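Local structure of crystal protein (Bacillus thuringiensis serovar dakota, 2ZTB) at residues Cys61-Arg73 / Gly119-Val131. The protein is a proteolytically activated crystal toxin that recognizes cancer cells and probably acts by forming pores in their membranes. Sequence-based numbering, arbitrary orientation.
Sequences CYKNVGTVQYVNR and GFKFTSKLSIKKV
The ring of Phe122 is held between two side chains of the 61-73 segment. Lys63 CD lies 3.7 Å from the ring centroid over one face, and Val65 CG2 lies 3.9 Å from that centroid over the opposite face; both are close to the ring normal, which supports CH-pi contacts over the faces. Lys63 reaches its face because CG sits between the backbone N and the carbonyl carbon (chi1 50°), which lays the extended methylenes along the ring; only at chi4 does the chain bend, carrying NZ to Glu6, Glu12 and the carbonyl of Tyr7. In the Tyr70 ring, Val68 CG1 covers one face, while Ile128 CG2 and a water stand at the edge. Its OH accepts Lys129 N at 3.0 Å (N-H...O 157°), and the water, 2.6 Å from Tyr70 OH, weakly links it to Ser127 O. Between the two rings, Val68 sends CG2 to Leu126 CD1 and CG1 to Ile128 CD1, each 4.0 Å away. At the far end Lys130 NZ donates a hydrogen bond to Asn72 OD1 at 2.7 Å, from above the carbonyl plane. The axes of strands 69-72 and 126-131 come no nearer than 9.3 Å, inclined by 36°; without backbone-to-backbone hydrogen bonds, side chains and the Lys129 N bond join strand 61-90 to sheet 126-132/136-142 and the loop leading into it. Strand 4-7 flanks Val65 and Phe122, and strand 223-247 packs against Leu126 and Ile128.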
loop_
_atom_site.group_PDB
_atom_site.type_symbol
_atom_site.label_atom_id
_atom_site.label_comp_id
_atom_site.label_asym_id
_atom_site.label_seq_id
_atom_site.Cartn_x
_atom_site.Cartn_y
_atom_site.Cartn_z
ATOM N N CYS A 61 15.610 0.774 -20.782
ATOM C CA CYS A 61 15.635 1.575 -19.564
ATOM C C CYS A 61 14.492 1.158 -18.637
ATOM O O CYS A 61 13.326 1.101 -19.047
ATOM C CB CYS A 61 15.566 3.067 -19.905
ATOM S SG CYS A 61 15.693 4.171 -18.514
ATOM N N TYR A 62 14.854 0.875 -17.389
ATOM C CA TYR A 62 13.952 0.248 -16.435
ATOM C C TYR A 62 13.829 1.068 -15.178
ATOM O O TYR A 62 14.782 1.715 -14.757
ATOM C CB TYR A 62 14.451 -1.147 -16.043
ATOM C CG TYR A 62 14.747 -2.071 -17.198
ATOM C CD1 TYR A 62 16.037 -2.156 -17.739
ATOM C CD2 TYR A 62 13.749 -2.872 -17.751
ATOM C CE1 TYR A 62 16.324 -3.009 -18.802
ATOM C CE2 TYR A 62 14.032 -3.740 -18.817
ATOM C CZ TYR A 62 15.315 -3.797 -19.333
ATOM O OH TYR A 62 15.591 -4.656 -20.384
ATOM N N LYS A 63 12.630 1.049 -14.607
ATOM C CA LYS A 63 12.376 1.471 -13.238
ATOM C C LYS A 63 12.245 0.203 -12.375
ATOM O O LYS A 63 11.781 -0.847 -12.844
ATOM C CB LYS A 63 11.114 2.339 -13.163
ATOM C CG LYS A 63 9.868 1.765 -13.846
ATOM C CD LYS A 63 8.647 2.611 -13.479
ATOM C CE LYS A 63 7.349 1.983 -13.924
ATOM N NZ LYS A 63 7.067 1.996 -15.387
ATOM N N ASN A 64 12.697 0.308 -11.127
ATOM C CA ASN A 64 12.823 -0.825 -10.222
ATOM C C ASN A 64 12.322 -0.422 -8.847
ATOM O O ASN A 64 12.525 0.710 -8.424
ATOM C CB ASN A 64 14.290 -1.253 -10.058
ATOM C CG ASN A 64 15.008 -1.481 -11.383
ATOM O OD1 ASN A 64 15.515 -0.542 -12.010
ATOM N ND2 ASN A 64 15.078 -2.728 -11.796
ATOM N N VAL A 65 11.701 -1.369 -8.148
ATOM C CA VAL A 65 11.398 -1.224 -6.730
ATOM C C VAL A 65 12.387 -2.119 -5.997
ATOM O O VAL A 65 12.594 -3.270 -6.375
ATOM C CB VAL A 65 9.921 -1.615 -6.406
ATOM C CG1 VAL A 65 9.596 -1.399 -4.928
ATOM C CG2 VAL A 65 8.941 -0.829 -7.287
ATOM N N GLY A 66 13.040 -1.577 -4.979
ATOM C CA GLY A 66 13.978 -2.362 -4.187
ATOM C C GLY A 66 13.243 -3.086 -3.069
ATOM O O GLY A 66 12.013 -3.231 -3.095
ATOM N N THR A 67 14.001 -3.530 -2.077
ATOM C CA THR A 67 13.467 -4.285 -0.963
ATOM C C THR A 67 12.665 -3.349 -0.074
ATOM O O THR A 67 13.137 -2.262 0.286
ATOM C CB THR A 67 14.605 -4.951 -0.168
ATOM O OG1 THR A 67 15.495 -5.599 -1.087
ATOM C CG2 THR A 67 14.068 -5.978 0.821
ATOM N N VAL A 68 11.447 -3.789 0.245
ATOM C CA VAL A 68 10.529 -3.099 1.134
ATOM C C VAL A 68 11.021 -3.205 2.574
ATOM O O VAL A 68 11.267 -4.307 3.060
ATOM C CB VAL A 68 9.096 -3.708 1.023
ATOM C CG1 VAL A 68 8.107 -2.991 1.965
ATOM C CG2 VAL A 68 8.591 -3.651 -0.422
ATOM N N GLN A 69 11.190 -2.067 3.245
ATOM C CA GLN A 69 11.521 -2.067 4.670
ATOM C C GLN A 69 10.311 -1.610 5.460
ATOM O O GLN A 69 9.664 -0.631 5.094
ATOM C CB GLN A 69 12.719 -1.167 4.986
ATOM C CG GLN A 69 13.928 -1.315 4.041
ATOM C CD GLN A 69 14.781 -2.556 4.293
ATOM O OE1 GLN A 69 15.645 -2.893 3.477
ATOM N NE2 GLN A 69 14.558 -3.229 5.419
ATOM N N TYR A 70 10.008 -2.329 6.535
ATOM C CA TYR A 70 8.850 -2.049 7.376
ATOM C C TYR A 70 9.276 -1.407 8.688
ATOM O O TYR A 70 10.330 -1.729 9.241
ATOM C CB TYR A 70 8.088 -3.338 7.683
ATOM C CG TYR A 70 7.524 -4.056 6.477
ATOM C CD1 TYR A 70 8.330 -4.891 5.690
ATOM C CD2 TYR A 70 6.185 -3.909 6.128
ATOM C CE1 TYR A 70 7.810 -5.552 4.584
ATOM C CE2 TYR A 70 5.657 -4.562 5.026
ATOM C CZ TYR A 70 6.470 -5.381 4.266
ATOM O OH TYR A 70 5.936 -6.037 3.188
ATOM N N VAL A 71 8.451 -0.490 9.180
ATOM C CA VAL A 71 8.671 0.140 10.478
ATOM C C VAL A 71 7.348 0.122 11.216
ATOM O O VAL A 71 6.362 0.679 10.737
ATOM C CB VAL A 71 9.185 1.604 10.354
ATOM C CG1 VAL A 71 9.488 2.189 11.729
ATOM C CG2 VAL A 71 10.422 1.674 9.478
ATOM N N ASN A 72 7.335 -0.543 12.367
ATOM C CA ASN A 72 6.180 -0.590 13.254
ATOM C C ASN A 72 5.769 0.784 13.775
ATOM O O ASN A 72 6.609 1.575 14.207
ATOM C CB ASN A 72 6.481 -1.484 14.462
ATOM C CG ASN A 72 6.103 -2.941 14.239
ATOM O OD1 ASN A 72 5.195 -3.255 13.469
ATOM N ND2 ASN A 72 6.793 -3.840 14.943
ATOM N N ARG A 73 4.468 1.043 13.745
ATOM C CA ARG A 73 3.884 2.223 14.372
ATOM C C ARG A 73 3.301 1.807 15.711
ATOM O O ARG A 73 2.932 0.646 15.869
ATOM C CB ARG A 73 2.777 2.785 13.478
ATOM C CG ARG A 73 3.263 3.315 12.151
ATOM C CD ARG A 73 3.654 4.787 12.248
ATOM N NE ARG A 73 4.348 5.108 13.498
ATOM C CZ ARG A 73 4.961 6.263 13.760
ATOM N NH1 ARG A 73 4.983 7.232 12.846
ATOM N NH2 ARG A 73 5.557 6.446 14.938
ATOM N N GLY A 119 5.086 10.000 -8.367
ATOM C CA GLY A 119 4.042 9.494 -9.266
ATOM C C GLY A 119 4.481 8.549 -10.368
ATOM O O GLY A 119 4.042 8.671 -11.504
ATOM N N PHE A 120 5.368 7.629 -10.036
ATOM C CA PHE A 120 5.662 6.506 -10.902
ATOM C C PHE A 120 4.401 5.714 -11.222
ATOM O O PHE A 120 3.438 5.725 -10.449
ATOM C CB PHE A 120 6.704 5.597 -10.254
ATOM C CG PHE A 120 8.088 6.180 -10.245
ATOM C CD1 PHE A 120 8.547 6.890 -9.142
ATOM C CD2 PHE A 120 8.919 6.040 -11.355
ATOM C CE1 PHE A 120 9.840 7.442 -9.140
ATOM C CE2 PHE A 120 10.209 6.589 -11.369
ATOM C CZ PHE A 120 10.673 7.283 -10.258
ATOM N N LYS A 121 4.394 5.063 -12.380
ATOM C CA LYS A 121 3.234 4.287 -12.810
ATOM C C LYS A 121 3.637 2.829 -12.987
ATOM O O LYS A 121 3.832 2.369 -14.097
ATOM C CB LYS A 121 2.651 4.858 -14.114
ATOM C CG LYS A 121 2.328 6.348 -14.063
ATOM C CD LYS A 121 1.703 6.841 -15.363
ATOM C CE LYS A 121 1.296 8.300 -15.260
ATOM N NZ LYS A 121 2.501 9.171 -15.072
ATOM N N PHE A 122 3.791 2.120 -11.879
ATOM C CA PHE A 122 4.061 0.682 -11.900
ATOM C C PHE A 122 2.829 -0.150 -12.164
ATOM O O PHE A 122 1.757 0.111 -11.616
ATOM C CB PHE A 122 4.697 0.232 -10.600
ATOM C CG PHE A 122 6.114 0.691 -10.434
ATOM C CD1 PHE A 122 6.399 1.871 -9.770
ATOM C CD2 PHE A 122 7.167 -0.071 -10.939
ATOM C CE1 PHE A 122 7.708 2.287 -9.601
ATOM C CE2 PHE A 122 8.482 0.344 -10.780
ATOM C CZ PHE A 122 8.752 1.532 -10.114
ATOM N N THR A 123 3.022 -1.160 -13.006
ATOM C CA THR A 123 1.994 -2.078 -13.455
ATOM C C THR A 123 2.015 -3.361 -12.618
ATOM O O THR A 123 0.961 -3.939 -12.335
ATOM C CB THR A 123 2.197 -2.384 -14.968
ATOM O OG1 THR A 123 1.549 -1.367 -15.740
ATOM C CG2 THR A 123 1.648 -3.747 -15.380
ATOM N N SER A 124 3.207 -3.789 -12.206
ATOM C CA SER A 124 3.324 -5.035 -11.445
ATOM C C SER A 124 2.920 -4.892 -9.989
ATOM O O SER A 124 3.250 -3.912 -9.329
ATOM C CB SER A 124 4.710 -5.683 -11.579
ATOM O OG SER A 124 5.718 -4.767 -11.940
ATOM N N LYS A 125 2.190 -5.883 -9.502
ATOM C CA LYS A 125 1.687 -5.864 -8.138
ATOM C C LYS A 125 2.847 -5.896 -7.152
ATOM O O LYS A 125 3.882 -6.510 -7.413
ATOM C CB LYS A 125 0.754 -7.046 -7.905
ATOM C CG LYS A 125 -0.423 -7.126 -8.870
ATOM C CD LYS A 125 -1.552 -6.163 -8.518
ATOM C CE LYS A 125 -2.713 -6.368 -9.482
ATOM N NZ LYS A 125 -4.009 -5.893 -8.935
ATOM N N LEU A 126 2.673 -5.210 -6.031
ATOM C CA LEU A 126 3.659 -5.212 -4.971
ATOM C C LEU A 126 3.215 -6.172 -3.859
ATOM O O LEU A 126 2.070 -6.115 -3.394
ATOM C CB LEU A 126 3.831 -3.795 -4.431
ATOM C CG LEU A 126 4.756 -3.576 -3.234
ATOM C CD1 LEU A 126 6.199 -3.694 -3.656
ATOM C CD2 LEU A 126 4.480 -2.220 -2.583
ATOM N N SER A 127 4.120 -7.050 -3.443
ATOM C CA SER A 127 3.847 -7.970 -2.346
ATOM C C SER A 127 4.162 -7.323 -1.001
ATOM O O SER A 127 5.289 -6.864 -0.758
ATOM C CB SER A 127 4.612 -9.275 -2.519
ATOM O OG SER A 127 4.201 -9.937 -3.703
ATOM N N ILE A 128 3.135 -7.272 -0.155
ATOM C CA ILE A 128 3.234 -6.733 1.195
ATOM C C ILE A 128 2.826 -7.833 2.185
ATOM O O ILE A 128 1.737 -8.418 2.088
ATOM C CB ILE A 128 2.376 -5.423 1.371
ATOM C CG1 ILE A 128 2.928 -4.273 0.503
ATOM C CG2 ILE A 128 2.283 -4.990 2.833
ATOM C CD1 ILE A 128 4.399 -3.870 0.811
ATOM N N LYS A 129 3.731 -8.127 3.114
ATOM C CA LYS A 129 3.492 -9.110 4.158
ATOM C C LYS A 129 3.956 -8.570 5.502
ATOM O O LYS A 129 5.089 -8.113 5.636
ATOM C CB LYS A 129 4.221 -10.412 3.839
ATOM C CG LYS A 129 3.586 -11.220 2.714
ATOM C CD LYS A 129 4.542 -12.253 2.124
ATOM C CE LYS A 129 3.802 -13.537 1.732
ATOM N NZ LYS A 129 2.993 -14.068 2.872
ATOM N N LYS A 130 3.078 -8.630 6.494
ATOM C CA LYS A 130 3.410 -8.185 7.841
ATOM C C LYS A 130 2.770 -9.095 8.883
ATOM O O LYS A 130 1.573 -9.385 8.811
ATOM C CB LYS A 130 2.973 -6.722 8.033
ATOM C CG LYS A 130 3.052 -6.181 9.456
ATOM C CD LYS A 130 4.477 -5.918 9.889
ATOM C CE LYS A 130 4.547 -5.778 11.403
ATOM N NZ LYS A 130 5.873 -5.252 11.833
ATOM N N VAL A 131 3.568 -9.558 9.843
ATOM C CA VAL A 131 3.021 -10.295 10.992
ATOM C C VAL A 131 2.773 -9.351 12.174
ATOM O O VAL A 131 3.706 -8.781 12.749
ATOM C CB VAL A 131 3.902 -11.501 11.432
ATOM C CG1 VAL A 131 3.304 -12.178 12.668
ATOM C CG2 VAL A 131 4.072 -12.515 10.291
HETATM O O HOH W 1 7.622 -7.256 1.559
#